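Local coordinates for alkyltransferase-like protein 1 (Schizosaccharomyces pombe, PDB 3GVA), which recognises O6-alkylguanine lesions in DNA, flips the damaged base into a hydrophobic pocket and presents the lesion to nucleotide excision repair, at residues 54-59 with 79-84; 69-74 with 95-100. All coordinates share one frame; numbering follows the deposited sequence.

Interaction 1: 54-59 with 79-84; sequences VPWHRV and KDRLEE
Arg81 and His57 meet where helix 73-84 passes the short 3-10 turn 56-58, their side chains crossing at about a right angle. A chi1 of 62° sets His57 CG between its backbone N and carbonyl carbon, where the ring meets the aliphatic part of Arg81: Arg81 CB lies 3.5 Å from His57 CD2. Further out, Arg81 CD makes a CH-pi contact over the face of the His57 ring, 4.2 Å from its centroid and 27° off the normal. The chain, extended from CG to NE, carries NE past the imidazole, and the guanidinium beyond it meets Trp56. There Trp56 CZ2 sits over the centre of the Arg81 guanidinium, 3.8 Å above its plane. The two planes are 54° apart, so this is an inclined contact and not a parallel stack. Water 1 lies in the indole plane at its edge, accepting from Trp56 NE1 at 3.0 Å and, weakly, from Arg81 NH1 at 3.3 Å. Leu82 CD2 packs by van der Waals contact 3.5 Å from His57 O, whose hydrogen bond comes from Gln78 NE2. An alanine in place of Arg81 would keep the CB contact with His57 but would probably open a gap over the imidazole and beside the indole, leaving water 1 with one partner fewer. The hydrogen bond of His57 NE2 to Glu85 fixes the rotation of the imidazole. Pro55-Trp56-His57-Arg58 matches the Pro-Cys-His-Arg motif of the O6-alkylguanine-DNA alkyltransferases: Trp56 stands where they carry the alkyl-accepting cysteine, and the His57-Glu85 pair is as in their Cys-His-Glu network. With no direct hydrogen bond between them, the segments are joined by van der Waals and CH-pi contact, water 1 bridging the polar tips.

Interaction 2: 69-74 with 95-100; sequences RDISAG and GEYKLN
Arg69 meets Gly95 and Tyr97 with a bent chain: bends at chi2 (-57°) and chi3 (138°) keep it from extending. Arg69 CG rests 3.4 Å from Gly95 CA, and Arg69 CB follows at 3.6 Å from Gly95 O. Beyond the bends, Arg69 NH1 comes to 3.5 Å from the hydroxyl OH of Tyr97, with guanidinium and phenol planes almost perpendicular at 86°. This approach supplies no hydrogen bond. Ile71 makes the apolar half of the contact. Its CG1 is anti to the backbone N and the chain stays extended, which delivers Ile71 CD1 to 3.7 Å from Tyr97 CE2. Residues 69-71 are poorly ordered, so the placement of both the Arg69 and the Ile71 side chains should be read with caution. Gly95 suits its place because its backbone angles, with a positive phi, would jam a CB against the preceding carbonyl O. The loose hold on Arg69 is notable because this residue is critical for recognising O6-alkylguanines, probing the electrostatic potential of the flipped base; a side chain without a strong bond to segment 95-100 is consistent with one able to rearrange when DNA binds. The backbone N of Tyr97 donates to Ser67 OG, and its ring takes a cation-pi contact from Lys79. Segment 69-74 leads into helix 73-84, where Ser72 OG, at the N-cap, caps a backbone N of the first turn while Ser72 N bonds to Glu75 OE2, consistent with a capping box. Segment 95-100 carries strand 97-98, paired antiparallel with strand 90-91 through backbone bonds of Lys98 with Tyr90, and the contact places the approach to helix 73-84 next to this small antiparallel hairpin at the protein surface.

Both interactions draw on helix 73-84: interaction 2 includes its first two residues and interaction 1 its later part, with centres 12 Å apart. Along the chain their segments alternate. They touch directly at three points. Lys79 CE packs 3.5 Å from Tyr97 CE1, Trp56 CH2 lies 3.6 Å from Gly74 O, and Leu82 CD1 is 4.2 Å from Leu99 CD2. Loop 54-59 and segment 95-100 thus both pack on the helix, on different flanks. Two links to DNA recognition emerge: the Trp56 side chain is about 8 Å from that of Tyr25, thought to be required for phosphate rotation, while interaction 2 contains the base-probing Arg69.

Interaction 1: 54-59 with 79-84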
loop_
_atom_site.group_PDB
_atom_site.type_symbol
_atom_site.label_atom_id
_atom_site.label_comp_id
_atom_site.label_asym_id
_atom_site.label_seq_id
_atom_site.Cartn_x
_atom_site.Cartn_y
_atom_site.Cartn_z
ATOM N N VAL A 54 -9.975 -5.584 2.495
ATOM C CA VAL A 54 -8.699 -5.084 3.000
ATOM C C VAL A 54 -8.350 -3.790 2.262
ATOM O O VAL A 54 -8.394 -3.744 1.037
ATOM C CB VAL A 54 -7.572 -6.124 2.793
ATOM C CG1 VAL A 54 -6.243 -5.562 3.282
ATOM C CG2 VAL A 54 -7.905 -7.405 3.551
ATOM N N PRO A 55 -8.011 -2.718 3.003
ATOM C CA PRO A 55 -7.666 -1.435 2.377
ATOM C C PRO A 55 -6.279 -1.403 1.734
ATOM O O PRO A 55 -5.434 -0.578 2.095
ATOM C CB PRO A 55 -7.793 -0.446 3.529
ATOM C CG PRO A 55 -7.348 -1.262 4.704
ATOM C CD PRO A 55 -8.036 -2.598 4.475
ATOM N N TRP A 56 -6.069 -2.288 0.763
ATOM C CA TRP A 56 -4.795 -2.400 0.053
ATOM C C TRP A 56 -4.320 -1.104 -0.590
ATOM O O TRP A 56 -3.130 -0.929 -0.847
ATOM C CB TRP A 56 -4.898 -3.476 -1.034
ATOM C CG TRP A 56 -5.999 -3.198 -2.014
ATOM C CD1 TRP A 56 -7.312 -3.560 -1.900
ATOM C CD2 TRP A 56 -5.900 -2.422 -3.209
ATOM N NE1 TRP A 56 -8.036 -3.053 -2.947
ATOM C CE2 TRP A 56 -7.196 -2.349 -3.768
ATOM C CE3 TRP A 56 -4.844 -1.777 -3.861
ATOM C CZ2 TRP A 56 -7.466 -1.653 -4.951
ATOM C CZ3 TRP A 56 -5.109 -1.083 -5.040
ATOM C CH2 TRP A 56 -6.413 -1.027 -5.570
ATOM N N HIS A 57 -5.244 -0.189 -0.856
ATOM C CA HIS A 57 -4.863 1.058 -1.499
ATOM C C HIS A 57 -3.975 1.916 -0.601
ATOM O O HIS A 57 -3.310 2.834 -1.081
ATOM C CB HIS A 57 -6.111 1.845 -1.922
ATOM C CG HIS A 57 -6.983 2.253 -0.778
ATOM N ND1 HIS A 57 -7.732 1.351 -0.054
ATOM C CD2 HIS A 57 -7.182 3.459 -0.195
ATOM C CE1 HIS A 57 -8.352 1.981 0.927
ATOM N NE2 HIS A 57 -8.035 3.262 0.866
ATOM N N ARG A 58 -3.954 1.610 0.696
ATOM C CA ARG A 58 -3.131 2.369 1.636
ATOM C C ARG A 58 -1.690 1.867 1.708
ATOM O O ARG A 58 -0.875 2.403 2.452
ATOM C CB ARG A 58 -3.766 2.354 3.030
ATOM C CG ARG A 58 -5.081 3.125 3.072
ATOM C CD ARG A 58 -5.755 3.064 4.423
ATOM N NE ARG A 58 -7.125 3.558 4.319
ATOM C CZ ARG A 58 -8.121 3.183 5.118
ATOM N NH1 ARG A 58 -7.901 2.314 6.095
ATOM N NH2 ARG A 58 -9.348 3.642 4.906
ATOM N N VAL A 59 -1.374 0.838 0.935
ATOM C CA VAL A 59 -0.012 0.312 0.904
ATOM C C VAL A 59 0.625 0.772 -0.417
ATOM O O VAL A 59 0.105 0.488 -1.497
ATOM C CB VAL A 59 -0.008 -1.240 0.992
ATOM C CG1 VAL A 59 1.421 -1.761 1.068
ATOM C CG2 VAL A 59 -0.779 -1.692 2.229
ATOM N N LYS A 79 -5.326 5.208 -6.907
ATOM C CA LYS A 79 -5.280 6.664 -6.941
ATOM C C LYS A 79 -6.632 7.237 -6.518
ATOM O O LYS A 79 -6.695 8.094 -5.641
ATOM C CB LYS A 79 -4.915 7.158 -8.346
ATOM C CG LYS A 79 -4.869 8.673 -8.473
ATOM C CD LYS A 79 -4.251 9.098 -9.801
ATOM C CE LYS A 79 -4.208 10.614 -9.930
ATOM N NZ LYS A 79 -5.572 11.215 -9.964
ATOM N N ASP A 80 -7.707 6.751 -7.137
ATOM C CA ASP A 80 -9.059 7.212 -6.819
ATOM C C ASP A 80 -9.351 7.099 -5.325
ATOM O O ASP A 80 -9.868 8.029 -4.704
ATOM C CB ASP A 80 -10.106 6.390 -7.582
ATOM C CG ASP A 80 -10.354 6.900 -9.000
ATOM O OD1 ASP A 80 -9.754 7.914 -9.396
ATOM O OD2 ASP A 80 -11.164 6.280 -9.723
ATOM N N ARG A 81 -9.018 5.948 -4.755
ATOM C CA ARG A 81 -9.267 5.706 -3.347
ATOM C C ARG A 81 -8.420 6.559 -2.426
ATOM O O ARG A 81 -8.912 7.045 -1.413
ATOM C CB ARG A 81 -9.065 4.229 -3.029
ATOM C CG ARG A 81 -9.912 3.316 -3.896
ATOM C CD ARG A 81 -9.866 1.880 -3.404
ATOM N NE ARG A 81 -10.466 0.955 -4.361
ATOM C CZ ARG A 81 -10.939 -0.245 -4.037
ATOM N NH1 ARG A 81 -10.888 -0.658 -2.777
ATOM N NH2 ARG A 81 -11.457 -1.033 -4.968
ATOM N N LEU A 82 -7.149 6.746 -2.764
ATOM C CA LEU A 82 -6.290 7.575 -1.927
ATOM C C LEU A 82 -6.779 9.031 -1.925
ATOM O O LEU A 82 -6.858 9.678 -0.874
ATOM C CB LEU A 82 -4.841 7.502 -2.420
ATOM C CG LEU A 82 -4.118 6.209 -2.014
ATOM C CD1 LEU A 82 -2.727 6.130 -2.652
ATOM C CD2 LEU A 82 -4.020 6.175 -0.491
ATOM N N GLU A 83 -7.109 9.548 -3.101
ATOM C CA GLU A 83 -7.591 10.921 -3.181
ATOM C C GLU A 83 -8.866 11.127 -2.350
ATOM O O GLU A 83 -9.052 12.186 -1.752
ATOM C CB GLU A 83 -7.813 11.316 -4.644
ATOM C CG GLU A 83 -6.493 11.432 -5.412
ATOM C CD GLU A 83 -6.640 12.064 -6.780
ATOM O OE1 GLU A 83 -7.356 11.493 -7.625
ATOM O OE2 GLU A 83 -6.036 13.135 -7.015
ATOM N N GLU A 84 -9.723 10.110 -2.288
ATOM C CA GLU A 84 -10.953 10.209 -1.503
ATOM C C GLU A 84 -10.673 10.337 -0.007
ATOM O O GLU A 84 -11.478 10.904 0.731
ATOM C CB GLU A 84 -11.846 8.997 -1.761
ATOM C CG GLU A 84 -12.515 9.009 -3.122
ATOM C CD GLU A 84 -13.242 7.720 -3.425
ATOM O OE1 GLU A 84 -13.930 7.656 -4.464
ATOM O OE2 GLU A 84 -13.120 6.768 -2.627
HETATM O O HOH W 1 -10.923 -3.955 -3.189
#

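Interaction 2: 69-74 with 95-100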
loop_
_atom_site.group_PDB
_atom_site.type_symbol
_atom_site.label_atom_id
_atom_site.label_comp_id
_atom_site.label_asym_id
_atom_site.label_seq_id
_atom_site.Cartn_x
_atom_site.Cartn_y
_atom_site.Cartn_z
ATOM N N ARG A 69 3.348 5.539 -15.963
ATOM C CA ARG A 69 2.472 6.003 -17.034
ATOM C C ARG A 69 2.018 4.864 -17.932
ATOM O O ARG A 69 2.728 4.427 -18.835
ATOM C CB ARG A 69 3.132 7.105 -17.862
ATOM C CG ARG A 69 2.219 8.314 -18.036
ATOM C CD ARG A 69 0.888 7.921 -18.668
ATOM N NE ARG A 69 -0.255 8.588 -18.044
ATOM C CZ ARG A 69 -0.418 9.907 -17.982
ATOM N NH1 ARG A 69 -1.493 10.419 -17.395
ATOM N NH2 ARG A 69 0.495 10.718 -18.500
ATOM N N ASP A 70 0.804 4.412 -17.647
ATOM C CA ASP A 70 0.120 3.317 -18.320
ATOM C C ASP A 70 -0.889 2.877 -17.278
ATOM O O ASP A 70 -1.550 1.845 -17.416
ATOM C CB ASP A 70 1.077 2.162 -18.628
ATOM C CG ASP A 70 1.616 2.217 -20.041
ATOM O OD1 ASP A 70 2.329 1.272 -20.435
ATOM O OD2 ASP A 70 1.326 3.204 -20.755
ATOM N N ILE A 71 -0.977 3.687 -16.224
ATOM C CA ILE A 71 -1.876 3.473 -15.098
ATOM C C ILE A 71 -2.877 2.345 -15.325
ATOM O O ILE A 71 -3.864 2.498 -16.047
ATOM C CB ILE A 71 -2.630 4.790 -14.755
ATOM C CG1 ILE A 71 -3.642 4.552 -13.629
ATOM C CG2 ILE A 71 -3.305 5.341 -16.000
ATOM C CD1 ILE A 71 -4.344 5.808 -13.170
ATOM N N SER A 72 -2.596 1.205 -14.701
ATOM C CA SER A 72 -3.449 0.031 -14.799
ATOM C C SER A 72 -4.755 0.311 -14.066
ATOM O O SER A 72 -4.883 1.323 -13.374
ATOM C CB SER A 72 -2.748 -1.177 -14.164
ATOM O OG SER A 72 -2.448 -0.931 -12.800
ATOM N N ALA A 73 -5.726 -0.583 -14.221
ATOM C CA ALA A 73 -7.009 -0.416 -13.550
ATOM C C ALA A 73 -6.767 -0.346 -12.044
ATOM O O ALA A 73 -7.305 0.524 -11.359
ATOM C CB ALA A 73 -7.931 -1.570 -13.885
ATOM N N GLY A 74 -5.940 -1.257 -11.539
ATOM C CA GLY A 74 -5.631 -1.278 -10.119
ATOM C C GLY A 74 -4.997 0.022 -9.659
ATOM O O GLY A 74 -5.364 0.575 -8.623
ATOM N N GLY A 95 5.467 10.353 -15.632
ATOM C CA GLY A 95 4.074 9.969 -15.787
ATOM C C GLY A 95 3.547 9.149 -14.620
ATOM O O GLY A 95 2.425 8.643 -14.660
ATOM N N GLU A 96 4.355 9.012 -13.576
ATOM C CA GLU A 96 3.959 8.253 -12.398
ATOM C C GLU A 96 3.221 9.147 -11.412
ATOM O O GLU A 96 3.555 10.317 -11.252
ATOM C CB GLU A 96 5.182 7.706 -11.671
ATOM C CG GLU A 96 6.209 7.012 -12.523
ATOM C CD GLU A 96 7.557 7.014 -11.841
ATOM O OE1 GLU A 96 8.150 8.109 -11.722
ATOM O OE2 GLU A 96 8.013 5.935 -11.409
ATOM N N TYR A 97 2.222 8.588 -10.744
ATOM C CA TYR A 97 1.493 9.338 -9.735
ATOM C C TYR A 97 2.275 9.141 -8.447
ATOM O O TYR A 97 2.716 8.032 -8.142
ATOM C CB TYR A 97 0.059 8.823 -9.630
ATOM C CG TYR A 97 -0.757 9.251 -10.827
ATOM C CD1 TYR A 97 -0.937 10.604 -11.114
ATOM C CD2 TYR A 97 -1.317 8.315 -11.693
ATOM C CE1 TYR A 97 -1.650 11.018 -12.232
ATOM C CE2 TYR A 97 -2.037 8.720 -12.822
ATOM C CZ TYR A 97 -2.197 10.073 -13.081
ATOM O OH TYR A 97 -2.901 10.492 -14.187
ATOM N N LYS A 98 2.458 10.219 -7.695
ATOM C CA LYS A 98 3.260 10.151 -6.482
ATOM C C LYS A 98 2.704 11.003 -5.353
ATOM O O LYS A 98 1.886 11.893 -5.570
ATOM C CB LYS A 98 4.682 10.614 -6.824
ATOM C CG LYS A 98 5.704 10.546 -5.709
ATOM C CD LYS A 98 7.047 11.091 -6.204
ATOM C CE LYS A 98 8.152 10.922 -5.166
ATOM N NZ LYS A 98 7.790 11.517 -3.846
ATOM N N LEU A 99 3.158 10.728 -4.140
ATOM C CA LEU A 99 2.724 11.507 -2.996
ATOM C C LEU A 99 3.891 11.646 -2.032
ATOM O O LEU A 99 4.855 10.877 -2.098
ATOM C CB LEU A 99 1.522 10.839 -2.322
ATOM C CG LEU A 99 1.676 9.390 -1.855
ATOM C CD1 LEU A 99 2.536 9.338 -0.612
ATOM C CD2 LEU A 99 0.301 8.804 -1.570
ATOM N N ASN A 100 3.808 12.638 -1.157
ATOM C CA ASN A 100 4.850 12.889 -0.173
ATOM C C ASN A 100 4.694 11.854 0.947
ATOM O O ASN A 100 3.863 12.013 1.844
ATOM C CB ASN A 100 4.700 14.327 0.348
ATOM C CG ASN A 100 5.691 14.661 1.437
ATOM O OD1 ASN A 100 6.782 14.095 1.492
ATOM N ND2 ASN A 100 5.323 15.597 2.307
#